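Local atomic coordinates of type III chaperone protein ShcA (Pseudomonas syringae pv. tomato, PDB entry 4G6T), a protein that probably acts as a type III secretion chaperone of the CesT family, binding an effector protein before its export from the bacterium. Residues A[75-78]-A[79-83]; A[118-121]-A[122-125]. One frame throughout, in Å; residues are numbered along the deposited sequence.

Contact 1 (A[75-78]-A[79-83]); sequences ALNP and LLNAG
Asn77 and Asn81, one helical turn apart, are joined by both side chain and main chain. The side-chain bond runs from Asn81 ND2 to Asn77 OD1 at 2.9 Å and is almost straight, with 175° at the hydrogen. It lies in the amide plane of Asn81 but reaches the oxygen from above the carbonyl plane of Asn77, because the two amides are turned 64° against each other. A chi1 of 54° wedges CG of Asn81 between its own backbone N and carbonyl carbon, folding the amide back over the preceding turn. A water bridges the remaining ends, accepting from Asn77 ND2 at 3.0 Å and donating to Asn81 OD1; Asn77 ND2 also donates to the carbonyl O of Pro84.

Among the backbone bonds, Leu80 N reaches Leu76 O and Asn81 N reaches Asn77 O, at 3.1 Å for the latter. Ala82 N closes on Pro78 O at 2.9 Å, although Ala82 itself has left helical geometry with a positive phi. Just beyond, Pro78 CA makes a CA-H...O contact of 3.5 Å with Gly83 O.

The apolar contacts are made by the leucines: Leu76 and Leu79 lie side by side, with CD1 of Leu76 3.9 Å from CD2 of Leu79, on an exposed face, and Leu80 brings its CD2 near CD2 of Leu76, more loosely.

At the exit, Gly83 N donates to Asn81 OD1 at 2.9 Å, in the carbonyl plane. A side-chain oxygen accepting from the backbone N two residues on defines an Asx turn, which here leads the short helix 77-81 toward strand 85-88.

Contact 2 (A[118-121]-A[122-125]); sequences LLEW and MRGW
Trp121 and Trp125 meet as a T-shaped (edge-to-face) pair, their ring planes 83° apart. The pyrrole edge of Trp125 is directed at the six-membered ring of Trp121, with 4.4 Å between the centroids. NE1 of Trp125 stands almost over the centre of that six-membered ring, 3.3 Å from CZ2 of Trp121. Different first torsions bring the rings together: Trp121 places CG anti to its backbone N, whereas Trp125 has CG anti to its carbonyl carbon. The NE1 of Trp121 is engaged separately by the carbonyl O of Gly85, which would limit the rotation of the ring receiving the edge.

Glu120 and Arg123 run side by side and pair side-on, one nitrogen to each oxygen. Arg123 NE donates to Glu120 OE1 at 2.9 Å, and NH2 donates to OE2 at the same 2.9 Å, both at 167°. The bonds lie close to the guanidinium plane, while the carboxylate is turned 27° from it; OE2 uses its syn lone pair, and OE1 is met on the syn side somewhat out of plane. OE2 also takes a hydrogen bond from an aromatic side chain of the chain of another protein.

On the buried side Met122 lies across Leu118, its SD 3.8 Å from Leu118 CG, and packs against Phe41 and Ala97 of the sheet. Main-chain bonds such as Met122 N to Leu118 O, 2.9 Å, keep these side chains at helical spacing.

Chemically, the two-pronged salt bridge holds the carboxylate and guanidinium in a defined mutual orientation at the interface with the chain of another protein, where the positive partner would be expected to favour ionised Glu120. The N-H of Trp125 is directed into the ring face of Trp121, consistent with an N-H...pi interaction.

From the N terminus, the chain passes through helix 8-19, three strands and helix 68-74 before reaching contact 1 in the short helix 77-81. It then runs through strands 85-88 and 95-102 to contact 2 in the final helix, 108-127. Each contact closes only a local helical turn, and the two follow in series without nesting or crossing. In space their centres lie about 14 Å apart, and they touch where Asn77 CB packs 3.5 Å from Trp121 CH2. Further, Pro84 O accepts a hydrogen bond from Asn77 ND2 and Gly85 O one from Trp121 NE1. Together they tie the surface helix 77-81 and strand 85-88, outermost in this chain's sheet, to the C-terminal helix.

Contact 1 (A[75-78]-A[79-83])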
ATOM      1  N   ALA A  75       0.276  17.935   6.860  1.00 19.97           N
ATOM      2  CA  ALA A  75       0.660  16.914   7.820  1.00 19.81           C
ATOM      3  C   ALA A  75      -0.346  16.824   8.970  1.00 20.13           C
ATOM      4  O   ALA A  75      -0.337  15.795   9.663  1.00 21.42           O
ATOM      5  CB  ALA A  75       2.055  17.083   8.334  1.00 20.38           C
ATOM      6  N   LEU A  76      -1.129  17.883   9.196  1.00 22.05           N
ATOM      7  CA  LEU A  76      -2.132  17.842  10.266  1.00 20.72           C
ATOM      8  C   LEU A  76      -3.401  17.183   9.855  1.00 20.79           C
ATOM      9  O   LEU A  76      -4.331  17.003  10.641  1.00 20.74           O
ATOM     10  CB  LEU A  76      -2.418  19.274  10.799  1.00 23.61           C
ATOM     11  CG  LEU A  76      -2.675  19.465  12.300  1.00 25.56           C
ATOM     12  CD1 LEU A  76      -1.617  18.880  13.214  1.00 26.57           C
ATOM     13  CD2 LEU A  76      -2.848  20.981  12.525  1.00 27.82           C
ATOM     14  N   ASN A  77      -3.588  16.849   8.575  1.00 20.40           N
ATOM     15  CA  ASN A  77      -4.828  16.285   8.140  1.00 18.55           C
ATOM     16  C   ASN A  77      -5.430  15.112   8.953  1.00 18.03           C
ATOM     17  O   ASN A  77      -6.634  15.097   9.159  1.00 20.38           O
ATOM     18  CB  ASN A  77      -4.680  15.874   6.636  1.00 19.60           C
ATOM     19  CG  ASN A  77      -6.002  15.665   5.947  1.00 20.40           C
ATOM     20  OD1 ASN A  77      -6.906  16.500   5.833  1.00 21.77           O
ATOM     21  ND2 ASN A  77      -6.175  14.400   5.442  1.00 20.39           N
ATOM     22  N   PRO A  78      -4.600  14.170   9.382  1.00 19.07           N
ATOM     23  CA  PRO A  78      -5.151  13.081  10.238  1.00 17.35           C
ATOM     24  C   PRO A  78      -5.855  13.599  11.464  1.00 18.48           C
ATOM     25  O   PRO A  78      -6.831  13.020  11.868  1.00 19.43           O
ATOM     26  CB  PRO A  78      -3.952  12.252  10.536  1.00 17.55           C
ATOM     27  CG  PRO A  78      -2.984  12.520   9.363  1.00 17.92           C
ATOM     28  CD  PRO A  78      -3.193  13.975   9.095  1.00 18.37           C
ATOM     29  N   LEU A  79      -5.278  14.609  12.092  1.00 19.30           N
ATOM     30  CA  LEU A  79      -5.995  15.209  13.251  1.00 20.28           C
ATOM     31  C   LEU A  79      -7.303  15.793  12.857  1.00 21.30           C
ATOM     32  O   LEU A  79      -8.306  15.582  13.559  1.00 22.03           O
ATOM     33  CB  LEU A  79      -5.085  16.276  13.918  1.00 19.96           C
ATOM     34  CG  LEU A  79      -5.733  17.155  15.014  1.00 22.37           C
ATOM     35  CD1 LEU A  79      -6.139  16.218  16.137  1.00 24.25           C
ATOM     36  CD2 LEU A  79      -4.749  18.241  15.476  1.00 24.17           C
ATOM     37  N   LEU A  80      -7.369  16.537  11.767  1.00 21.38           N
ATOM     38  CA  LEU A  80      -8.531  17.294  11.380  1.00 23.83           C
ATOM     39  C   LEU A  80      -9.713  16.436  10.992  1.00 24.10           C
ATOM     40  O   LEU A  80     -10.838  16.740  11.313  1.00 27.16           O
ATOM     41  CB  LEU A  80      -8.206  18.273  10.263  1.00 26.95           C
ATOM     42  CG  LEU A  80      -6.973  19.179  10.509  1.00 29.37           C
ATOM     43  CD1 LEU A  80      -6.874  20.219   9.412  1.00 32.15           C
ATOM     44  CD2 LEU A  80      -6.920  19.840  11.882  1.00 32.43           C
ATOM     45  N   ASN A  81      -9.460  15.283  10.337  1.00 22.29           N
ATOM     46  CA  ASN A  81     -10.574  14.492   9.827  1.00 22.57           C
ATOM     47  C   ASN A  81     -10.320  12.965   9.693  1.00 20.72           C
ATOM     48  O   ASN A  81     -11.092  12.286   8.982  1.00 22.26           O
ATOM     49  CB  ASN A  81     -10.984  15.063   8.479  1.00 22.83           C
ATOM     50  CG  ASN A  81      -9.805  15.152   7.550  1.00 23.85           C
ATOM     51  OD1 ASN A  81      -9.129  14.167   7.339  1.00 24.06           O
ATOM     52  ND2 ASN A  81      -9.432  16.326   7.164  1.00 23.96           N
ATOM     53  N   ALA A  82      -9.230  12.469  10.270  1.00 20.42           N
ATOM     54  CA  ALA A  82      -8.870  11.046  10.272  1.00 19.51           C
ATOM     55  C   ALA A  82      -8.509  10.561   8.879  1.00 22.66           C
ATOM     56  O   ALA A  82      -8.393   9.360   8.670  1.00 23.70           O
ATOM     57  CB  ALA A  82     -10.004  10.182  10.830  1.00 21.16           C
ATOM     58  N   GLY A  83      -8.290  11.494   7.996  1.00 20.83           N
ATOM     59  CA  GLY A  83      -7.800  11.187   6.641  1.00 19.63           C
ATOM     60  C   GLY A  83      -6.342  10.978   6.559  1.00 18.23           C
ATOM     61  O   GLY A  83      -5.626  10.842   7.528  1.00 18.75           O
TER
HETATM   62  O   HOH W   1      -8.858  13.755   4.165  1.00 29.53           O

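Contact 2 (A[118-121]-A[122-125])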
ATOM      1  N   LEU A 118      -6.748   7.929  -0.177  1.00 19.49           N
ATOM      2  CA  LEU A 118      -5.366   8.152  -0.261  1.00 18.70           C
ATOM      3  C   LEU A 118      -4.999   8.613  -1.652  1.00 19.01           C
ATOM      4  O   LEU A 118      -4.139   9.462  -1.802  1.00 18.95           O
ATOM      5  CB  LEU A 118      -4.569   6.879   0.127  1.00 18.53           C
ATOM      6  CG  LEU A 118      -3.087   6.933   0.101  1.00 20.03           C
ATOM      7  CD1 LEU A 118      -2.636   7.965   1.097  1.00 25.17           C
ATOM      8  CD2 LEU A 118      -2.430   5.596   0.303  1.00 24.54           C
ATOM      9  N   LEU A 119      -5.552   7.928  -2.660  1.00 19.18           N
ATOM     10  CA  LEU A 119      -5.246   8.275  -4.038  1.00 19.26           C
ATOM     11  C   LEU A 119      -5.649   9.679  -4.353  1.00 18.85           C
ATOM     12  O   LEU A 119      -4.877  10.358  -5.081  1.00 21.11           O
ATOM     13  CB  LEU A 119      -5.910   7.262  -5.001  1.00 21.31           C
ATOM     14  CG  LEU A 119      -5.225   5.893  -4.967  1.00 21.60           C
ATOM     15  CD1 LEU A 119      -6.183   4.788  -5.482  1.00 23.26           C
ATOM     16  CD2 LEU A 119      -3.872   5.800  -5.629  1.00 23.85           C
ATOM     17  N   GLU A 120      -6.830  10.080  -3.935  1.00 19.54           N
ATOM     18  CA  GLU A 120      -7.286  11.445  -4.252  1.00 21.20           C
ATOM     19  C   GLU A 120      -6.423  12.485  -3.511  1.00 22.16           C
ATOM     20  O   GLU A 120      -6.140  13.579  -4.067  1.00 23.00           O
ATOM     21  CB  GLU A 120      -8.731  11.605  -4.071  1.00 24.18           C
ATOM     22  CG  GLU A 120      -9.595  10.719  -5.044  1.00 24.87           C
ATOM     23  CD  GLU A 120      -9.085  10.719  -6.510  1.00 27.06           C
ATOM     24  OE1 GLU A 120      -9.052  11.803  -7.126  1.00 26.39           O
ATOM     25  OE2 GLU A 120      -8.624   9.689  -7.038  1.00 27.98           O
ATOM     26  N   TRP A 121      -5.973  12.184  -2.301  1.00 19.46           N
ATOM     27  CA  TRP A 121      -5.009  13.018  -1.569  1.00 19.34           C
ATOM     28  C   TRP A 121      -3.721  13.160  -2.317  1.00 21.31           C
ATOM     29  O   TRP A 121      -3.208  14.284  -2.519  1.00 20.94           O
ATOM     30  CB  TRP A 121      -4.807  12.372  -0.170  1.00 18.58           C
ATOM     31  CG  TRP A 121      -3.743  12.893   0.759  1.00 19.78           C
ATOM     32  CD1 TRP A 121      -2.552  12.298   1.113  1.00 21.72           C
ATOM     33  CD2 TRP A 121      -3.819  14.083   1.579  1.00 21.52           C
ATOM     34  NE1 TRP A 121      -1.934  13.020   2.121  1.00 21.90           N
ATOM     35  CE2 TRP A 121      -2.684  14.074   2.417  1.00 21.24           C
ATOM     36  CE3 TRP A 121      -4.773  15.072   1.718  1.00 23.41           C
ATOM     37  CZ2 TRP A 121      -2.462  15.117   3.353  1.00 19.05           C
ATOM     38  CZ3 TRP A 121      -4.543  16.095   2.633  1.00 23.24           C
ATOM     39  CH2 TRP A 121      -3.384  16.103   3.389  1.00 21.63           C
ATOM     40  N   MET A 122      -3.165  12.053  -2.820  1.00 19.61           N
ATOM     41  CA  MET A 122      -1.975  12.036  -3.671  1.00 20.48           C
ATOM     42  C   MET A 122      -2.209  12.892  -4.911  1.00 21.01           C
ATOM     43  O   MET A 122      -1.341  13.670  -5.284  1.00 20.05           O
ATOM     44  CB  MET A 122      -1.649  10.590  -4.021  1.00 19.14           C
ATOM     45  CG  MET A 122      -1.109   9.834  -2.805  1.00 19.80           C
ATOM     46  SD  MET A 122      -1.136   8.054  -2.990  1.00 20.95           S
ATOM     47  CE  MET A 122       0.144   7.870  -4.297  1.00 22.24           C
ATOM     48  N   ARG A 123      -3.357  12.740  -5.513  1.00 20.49           N
ATOM     49  CA  ARG A 123      -3.663  13.479  -6.758  1.00 20.69           C
ATOM     50  C   ARG A 123      -3.619  14.975  -6.452  1.00 23.96           C
ATOM     51  O   ARG A 123      -2.997  15.741  -7.205  1.00 24.12           O
ATOM     52  CB  ARG A 123      -4.995  13.063  -7.330  1.00 21.88           C
ATOM     53  CG  ARG A 123      -5.253  13.689  -8.697  1.00 22.74           C
ATOM     54  CD  ARG A 123      -6.619  13.384  -9.266  1.00 23.36           C
ATOM     55  NE  ARG A 123      -6.989  11.987  -9.090  1.00 24.18           N
ATOM     56  CZ  ARG A 123      -6.535  10.943  -9.784  1.00 25.29           C
ATOM     57  NH1 ARG A 123      -5.638  11.064 -10.759  1.00 25.92           N
ATOM     58  NH2 ARG A 123      -6.970   9.738  -9.460  1.00 25.32           N
ATOM     59  N   GLY A 124      -4.248  15.364  -5.358  1.00 22.27           N
ATOM     60  CA  GLY A 124      -4.311  16.812  -5.002  1.00 23.23           C
ATOM     61  C   GLY A 124      -2.941  17.362  -4.804  1.00 25.59           C
ATOM     62  O   GLY A 124      -2.603  18.486  -5.295  1.00 26.17           O
ATOM     63  N   TRP A 125      -2.059  16.667  -4.094  1.00 23.84           N
ATOM     64  CA  TRP A 125      -0.716  17.181  -3.842  1.00 23.58           C
ATOM     65  C   TRP A 125       0.138  17.273  -5.078  1.00 25.94           C
ATOM     66  O   TRP A 125       1.044  18.071  -5.182  1.00 28.49           O
ATOM     67  CB  TRP A 125       0.018  16.347  -2.772  1.00 23.95           C
ATOM     68  CG  TRP A 125      -0.491  16.721  -1.388  1.00 22.44           C
ATOM     69  CD1 TRP A 125      -1.308  15.989  -0.566  1.00 22.48           C
ATOM     70  CD2 TRP A 125      -0.298  18.025  -0.706  1.00 25.14           C
ATOM     71  NE1 TRP A 125      -1.611  16.714   0.576  1.00 24.00           N
ATOM     72  CE2 TRP A 125      -1.068  17.952   0.524  1.00 26.49           C
ATOM     73  CE3 TRP A 125       0.406  19.193  -1.020  1.00 27.19           C
ATOM     74  CZ2 TRP A 125      -1.097  19.003   1.452  1.00 27.84           C
ATOM     75  CZ3 TRP A 125       0.358  20.249  -0.084  1.00 29.28           C
ATOM     76  CH2 TRP A 125      -0.375  20.150   1.106  1.00 29.32           C
TER